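PDB 6DRU: glycosyl hydrolases family 31 family protein from Aspergillus niger, which releases alpha-xylose from the non-reducing terminal glucose of xyloglucan oligosaccharides, as a glycoside hydrolase of family 31. Local coordinates for residues R363-T368 / K437-A442; Q396-A401 / L468-Y473. All blocks are in the same frame, centred on the assembly; numbering follows the deposited sequence.

Contact 1 of 2, residues R363-T368 / K437-A442; sequences RNYDST and KLYPWA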
loop_
_atom_site.group_PDB
_atom_site.type_symbol
_atom_site.label_atom_id
_atom_site.label_comp_id
_atom_site.label_asym_id
_atom_site.label_seq_id
_atom_site.Cartn_x
_atom_site.Cartn_y
_atom_site.Cartn_z
ATOM N N ARG A 363 -6.285 16.357 -18.912
ATOM C CA ARG A 363 -6.107 14.913 -18.825
ATOM C C ARG A 363 -5.475 14.428 -20.121
ATOM O O ARG A 363 -5.912 14.817 -21.208
ATOM C CB ARG A 363 -7.444 14.196 -18.598
ATOM C CG ARG A 363 -8.270 14.741 -17.447
ATOM C CD ARG A 363 -9.760 14.598 -17.727
ATOM N NE ARG A 363 -10.570 15.282 -16.723
ATOM C CZ ARG A 363 -11.099 14.690 -15.656
ATOM N NH1 ARG A 363 -10.912 13.393 -15.451
ATOM N NH2 ARG A 363 -11.817 15.397 -14.795
ATOM N N ASN A 364 -4.452 13.585 -20.008
ATOM C CA ASN A 364 -3.827 13.003 -21.188
ATOM C C ASN A 364 -4.687 11.877 -21.743
ATOM O O ASN A 364 -5.241 11.072 -20.989
ATOM C CB ASN A 364 -2.433 12.471 -20.856
ATOM C CG ASN A 364 -1.350 13.513 -21.040
ATOM O OD1 ASN A 364 -1.614 14.715 -21.011
ATOM N ND2 ASN A 364 -0.119 13.055 -21.235
ATOM N N TYR A 365 -4.797 11.823 -23.067
ATOM C CA TYR A 365 -5.491 10.709 -23.689
ATOM C C TYR A 365 -4.687 9.426 -23.488
ATOM O O TYR A 365 -3.473 9.449 -23.269
ATOM C CB TYR A 365 -5.730 10.980 -25.178
ATOM C CG TYR A 365 -4.704 10.379 -26.114
ATOM C CD1 TYR A 365 -5.071 9.398 -27.026
ATOM C CD2 TYR A 365 -3.372 10.783 -26.084
ATOM C CE1 TYR A 365 -4.147 8.836 -27.886
ATOM C CE2 TYR A 365 -2.437 10.222 -26.940
ATOM C CZ TYR A 365 -2.833 9.250 -27.839
ATOM O OH TYR A 365 -1.917 8.687 -28.697
ATOM N N ASP A 366 -5.378 8.293 -23.560
ATOM C CA ASP A 366 -4.778 7.002 -23.231
ATOM C C ASP A 366 -4.227 6.369 -24.502
ATOM O O ASP A 366 -4.955 5.711 -25.249
ATOM C CB ASP A 366 -5.801 6.099 -22.553
ATOM C CG ASP A 366 -5.180 4.842 -21.982
ATOM O OD1 ASP A 366 -3.935 4.741 -21.978
ATOM O OD2 ASP A 366 -5.938 3.952 -21.541
ATOM N N SER A 367 -2.928 6.557 -24.749
ATOM C CA SER A 367 -2.310 5.963 -25.929
ATOM C C SER A 367 -2.247 4.443 -25.847
ATOM O O SER A 367 -2.123 3.785 -26.884
ATOM C CB SER A 367 -0.903 6.528 -26.137
ATOM O OG SER A 367 -0.036 6.158 -25.078
ATOM N N THR A 368 -2.326 3.872 -24.642
ATOM C CA THR A 368 -2.362 2.421 -24.502
ATOM C C THR A 368 -3.729 1.837 -24.836
ATOM O O THR A 368 -3.837 0.623 -25.035
ATOM C CB THR A 368 -1.962 2.010 -23.082
ATOM O OG1 THR A 368 -3.015 2.345 -22.171
ATOM C CG2 THR A 368 -0.693 2.729 -22.658
ATOM N N LYS A 437 6.218 3.288 -19.069
ATOM C CA LYS A 437 7.207 3.446 -20.130
ATOM C C LYS A 437 6.633 3.163 -21.511
ATOM O O LYS A 437 7.286 3.479 -22.512
ATOM C CB LYS A 437 8.410 2.538 -19.872
ATOM C CG LYS A 437 8.975 2.644 -18.464
ATOM C CD LYS A 437 9.554 4.024 -18.202
ATOM C CE LYS A 437 10.954 4.157 -18.777
ATOM N NZ LYS A 437 11.131 5.424 -19.536
ATOM N N LEU A 438 5.438 2.575 -21.589
ATOM C CA LEU A 438 4.801 2.276 -22.865
ATOM C C LEU A 438 4.154 3.499 -23.504
ATOM O O LEU A 438 3.975 3.515 -24.727
ATOM C CB LEU A 438 3.754 1.172 -22.668
ATOM C CG LEU A 438 2.722 0.881 -23.764
ATOM C CD1 LEU A 438 3.389 0.322 -25.009
ATOM C CD2 LEU A 438 1.651 -0.069 -23.255
ATOM N N TYR A 439 3.828 4.526 -22.713
ATOM C CA TYR A 439 2.992 5.618 -23.214
ATOM C C TYR A 439 3.557 6.299 -24.457
ATOM O O TYR A 439 2.830 6.386 -25.463
ATOM C CB TYR A 439 2.734 6.632 -22.093
ATOM C CG TYR A 439 1.703 7.674 -22.461
ATOM C CD1 TYR A 439 2.073 8.862 -23.081
ATOM C CD2 TYR A 439 0.358 7.467 -22.194
ATOM C CE1 TYR A 439 1.130 9.813 -23.422
ATOM C CE2 TYR A 439 -0.591 8.412 -22.529
ATOM C CZ TYR A 439 -0.200 9.583 -23.143
ATOM O OH TYR A 439 -1.146 10.525 -23.478
ATOM N N PRO A 440 4.799 6.804 -24.477
ATOM C CA PRO A 440 5.284 7.436 -25.715
ATOM C C PRO A 440 5.476 6.447 -26.848
ATOM O O PRO A 440 5.310 6.817 -28.017
ATOM C CB PRO A 440 6.611 8.072 -25.286
ATOM C CG PRO A 440 7.080 7.217 -24.169
ATOM C CD PRO A 440 5.839 6.798 -23.430
ATOM N N TRP A 441 5.824 5.199 -26.533
ATOM C CA TRP A 441 5.942 4.170 -27.560
ATOM C C TRP A 441 4.598 3.917 -28.233
ATOM O O TRP A 441 4.520 3.808 -29.462
ATOM C CB TRP A 441 6.488 2.889 -26.928
ATOM C CG TRP A 441 6.904 1.817 -27.886
ATOM C CD1 TRP A 441 8.167 1.567 -28.336
ATOM C CD2 TRP A 441 6.060 0.829 -28.491
ATOM N NE1 TRP A 441 8.162 0.490 -29.190
ATOM C CE2 TRP A 441 6.880 0.020 -29.302
ATOM C CE3 TRP A 441 4.690 0.553 -28.429
ATOM C CZ2 TRP A 441 6.376 -1.045 -30.046
ATOM C CZ3 TRP A 441 4.191 -0.504 -29.169
ATOM C CH2 TRP A 441 5.033 -1.290 -29.967
ATOM N N ALA A 442 3.526 3.835 -27.441
ATOM C CA ALA A 442 2.195 3.652 -28.006
ATOM C C ALA A 442 1.684 4.909 -28.694
ATOM O O ALA A 442 0.813 4.811 -29.565
ATOM C CB ALA A 442 1.214 3.220 -26.916
#
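Tyr439 reaches from helix 439-455 across Ser367 to the backbone of Tyr365. Its CG stands anti to the backbone N and beside the carbonyl carbon (chi1 -171°). CB lies near the hydroxyl of Ser367. Further out, that hydroxyl sits over one face of the ring, offset toward the rim, with OG 3.2 Å from CD2 of Tyr439. The same OG donates to the carbonyl O of Tyr439 at 2.9 Å, approaching well off the C=O direction (angle 118°). A serine suits this place because a short side chain can set its hydroxyl over the ring face while donating to the carbonyl O of the same tyrosine. Ser367 CB also lies over the ring face in a CH-pi contact. CE2 and CZ bring the ring edge to the carbonyl O of Tyr365, which lies in the ring plane. At the tip, Tyr439 OH donates to Tyr365 O at 2.6 Å, in the carbonyl plane, while Asn364 CB and Tyr365 CD2 pack around the oxygen. Tyrosine thus spans the gap with an apolar ring and ends in a donor for a buried carbonyl.

Alongside, the small Ala442 lets the chains come close: its CB meets Ser367 O at 3.4 Å. Thr368 CG2 makes an apolar contact with Leu438 CD2 at 3.7 Å. The hydroxyl of Thr368 turns back to Asp366, where OG1 donates to OD1 at 2.6 Å, leaving its methyl to meet the leucine.

Tyr365 directs its own OH to His443 of helix 439-455 and rests on Ala372 and Leu376 of helix 370-385. Tyr439 packs on Pro326 of strand 319-328, the antiparallel neighbour of strand 360-364, so helix 439-455 is joined to the loop that follows strand 360-364 of the barrel's mixed sheet.

Contact 2 of 2, residues Q396-A401 / L468-Y473; sequences QADGGA and LSRSGY. With XYS (alpha-D-xylopyranose), chain N; BGC (beta-D-glucopyranose), chain F.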
loop_
_atom_site.group_PDB
_atom_site.type_symbol
_atom_site.label_atom_id
_atom_site.label_comp_id
_atom_site.label_asym_id
_atom_site.label_seq_id
_atom_site.Cartn_x
_atom_site.Cartn_y
_atom_site.Cartn_z
ATOM N N GLN A 396 5.486 16.502 -26.360
ATOM C CA GLN A 396 5.079 16.539 -24.953
ATOM C C GLN A 396 4.279 15.303 -24.552
ATOM O O GLN A 396 3.325 15.385 -23.775
ATOM C CB GLN A 396 4.293 17.815 -24.647
ATOM C CG GLN A 396 5.164 19.045 -24.588
ATOM C CD GLN A 396 5.460 19.470 -23.170
ATOM O OE1 GLN A 396 4.551 19.609 -22.355
ATOM N NE2 GLN A 396 6.735 19.674 -22.864
ATOM N N ALA A 397 4.672 14.145 -25.075
ATOM C CA ALA A 397 3.997 12.884 -24.790
ATOM C C ALA A 397 4.896 11.933 -24.002
ATOM O O ALA A 397 4.963 10.736 -24.286
ATOM C CB ALA A 397 3.523 12.222 -26.079
ATOM N N ASP A 398 5.589 12.463 -22.990
ATOM C CA ASP A 398 6.485 11.632 -22.193
ATOM C C ASP A 398 5.718 10.622 -21.349
ATOM O O ASP A 398 6.220 9.518 -21.099
ATOM C CB ASP A 398 7.366 12.511 -21.304
ATOM C CG ASP A 398 8.320 13.385 -22.105
ATOM O OD1 ASP A 398 7.875 14.425 -22.641
ATOM O OD2 ASP A 398 9.516 13.033 -22.199
ATOM N N GLY A 399 4.521 10.967 -20.912
ATOM C CA GLY A 399 3.715 10.068 -20.116
ATOM C C GLY A 399 3.620 10.530 -18.672
ATOM O O GLY A 399 4.564 11.097 -18.105
ATOM N N GLY A 400 2.468 10.266 -18.060
ATOM C CA GLY A 400 2.216 10.686 -16.695
ATOM C C GLY A 400 1.800 12.140 -16.610
ATOM O O GLY A 400 0.631 12.471 -16.825
ATOM N N ALA A 401 2.749 13.017 -16.294
ATOM C CA ALA A 401 2.511 14.453 -16.336
ATOM C C ALA A 401 2.548 14.921 -17.790
ATOM O O ALA A 401 2.590 14.118 -18.726
ATOM C CB ALA A 401 3.526 15.187 -15.463
ATOM N N LEU A 468 7.468 13.331 -35.664
ATOM C CA LEU A 468 8.518 13.903 -34.830
ATOM C C LEU A 468 8.115 13.712 -33.373
ATOM O O LEU A 468 7.155 14.331 -32.902
ATOM C CB LEU A 468 8.736 15.377 -35.164
ATOM C CG LEU A 468 9.802 16.148 -34.384
ATOM C CD1 LEU A 468 11.169 15.502 -34.538
ATOM C CD2 LEU A 468 9.844 17.592 -34.847
ATOM N N SER A 469 8.845 12.854 -32.666
ATOM C CA SER A 469 8.541 12.505 -31.287
ATOM C C SER A 469 9.685 12.921 -30.372
ATOM O O SER A 469 10.851 12.947 -30.779
ATOM C CB SER A 469 8.281 10.999 -31.146
ATOM O OG SER A 469 8.284 10.601 -29.787
ATOM N N ARG A 470 9.340 13.239 -29.126
ATOM C CA ARG A 470 10.313 13.633 -28.115
ATOM C C ARG A 470 10.616 12.520 -27.122
ATOM O O ARG A 470 11.414 12.727 -26.203
ATOM C CB ARG A 470 9.818 14.869 -27.360
ATOM C CG ARG A 470 10.921 15.786 -26.862
ATOM C CD ARG A 470 10.338 16.994 -26.153
ATOM N NE ARG A 470 9.606 16.620 -24.949
ATOM C CZ ARG A 470 8.830 17.452 -24.263
ATOM N NH1 ARG A 470 8.681 18.706 -24.668
ATOM N NH2 ARG A 470 8.200 17.028 -23.177
ATOM N N SER A 471 9.998 11.353 -27.278
ATOM C CA SER A 471 10.193 10.253 -26.347
ATOM C C SER A 471 9.938 8.939 -27.075
ATOM O O SER A 471 9.525 8.916 -28.237
ATOM C CB SER A 471 9.284 10.397 -25.122
ATOM O OG SER A 471 9.653 9.491 -24.097
ATOM N N GLY A 472 10.188 7.845 -26.371
ATOM C CA GLY A 472 10.026 6.530 -26.957
ATOM C C GLY A 472 10.457 5.477 -25.968
ATOM O O GLY A 472 10.530 5.738 -24.766
ATOM N N TYR A 473 10.757 4.285 -26.475
ATOM C CA TYR A 473 11.189 3.212 -25.590
ATOM C C TYR A 473 11.869 2.126 -26.423
ATOM O O TYR A 473 12.384 2.398 -27.513
ATOM C CB TYR A 473 10.000 2.678 -24.773
ATOM C CG TYR A 473 10.412 2.002 -23.487
ATOM C CD1 TYR A 473 11.244 2.647 -22.581
ATOM C CD2 TYR A 473 9.975 0.721 -23.180
ATOM C CE1 TYR A 473 11.629 2.036 -21.404
ATOM C CE2 TYR A 473 10.353 0.101 -22.003
ATOM C CZ TYR A 473 11.181 0.764 -21.119
ATOM O OH TYR A 473 11.563 0.157 -19.945
HETATM C C1 XYS N . 7.726 21.921 -26.302
HETATM C C2 XYS N . 8.601 21.397 -27.418
HETATM C C3 XYS N . 8.999 22.549 -28.314
HETATM C C4 XYS N . 7.762 23.291 -28.769
HETATM C C5 XYS N . 6.922 23.654 -27.564
HETATM O O1 XYS N . 8.435 22.891 -25.569
HETATM O O2 XYS N . 9.749 20.791 -26.876
HETATM O O3 XYS N . 9.696 22.059 -29.436
HETATM O O4 XYS N . 8.143 24.466 -29.444
HETATM O O5 XYS N . 6.562 22.489 -26.855
HETATM C C2 BGC F . 7.911 25.354 -19.704
HETATM C C3 BGC F . 7.633 23.893 -19.791
HETATM C C4 BGC F . 6.724 23.609 -21.002
HETATM C C5 BGC F . 7.295 24.241 -22.240
HETATM C C6 BGC F . 6.324 24.064 -23.400
HETATM C C1 BGC F . 8.500 25.794 -21.019
HETATM O O2 BGC F . 8.838 25.629 -18.630
HETATM O O3 BGC F . 7.014 23.479 -18.627
HETATM O O4 BGC F . 6.621 22.217 -21.203
HETATM O O5 BGC F . 7.506 25.624 -22.031
HETATM O O6 BGC F . 6.640 24.980 -24.426
HETATM O O HOH W 1 10.980 14.377 -23.841
HETATM O O HOH W 2 10.950 10.778 -22.370
#
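Arg470 meets Asp398 through a salt bridge, NH2 to OD1 at 2.7 Å, with an N-H...O angle of 157°. The carboxylate oxygen lies near the guanidinium plane and is used on its syn side. Arg470 NH1 donates at 3.2 Å to O2 of the bound xylose, which also sits at the guanidinium edge. Arginine suits the place because one flat group can bond the sugar and the acid together; a bend at chi3 (64°) lies on the way to the guanidinium. Over one guanidinium face, offset toward the rim, lies CA of Gln396, 3.6 Å above the plane. Asp487, probably the proton donor, Asp285 and His557 hydrogen-bond the same xylose, and Asp395, the other likely active-site residue, directly precedes Gln396.

Both segments leave the C-terminal ends of neighbouring parallel strands, 391-394 and 467-469, of the TIM barrel, the end at which such barrels carry their active sites.

Behind this first shell, water reaches the second oxygen of Asp398. Water 2 donates to OD2 and accepts from Ser471 OG, which stands anti to the backbone N (chi1 -168°). Water 1 accepts from Arg470 NE and lies within bonding distance of Asp398 OD2 and Arg470 O, though it has more acceptors in reach than protons. Ser469 OG donates to Ser471 O at 2.6 Å, a bond that spans Arg470 within the same segment. On the other segment Gly399 and Gly400 take backbone angles with positive phi that suit glycine, and Gly400 N is held by the hydroxyl of Tyr427.

How the contacts relate
Read from the N terminus, the segments come in the order 363-368, 396-401, 437-442, 468-473, so the two contacts alternate along the chain. Contact 1 closes a loop from the end of strand 360-364 to helix 439-455. Before that loop is complete, the chain has passed strand 391-394 and opened the loop that contact 2 closes after strand 467-469. Their centres lie about 8 Å apart. Pro440 packs on Ala397 and Ser471, the Tyr439 ring on Gly399, and Lys437 on Tyr473. Helix 439-455 thereby lies against both loops, joining the xylose-binding end of the barrel to the loop after strand 360-364.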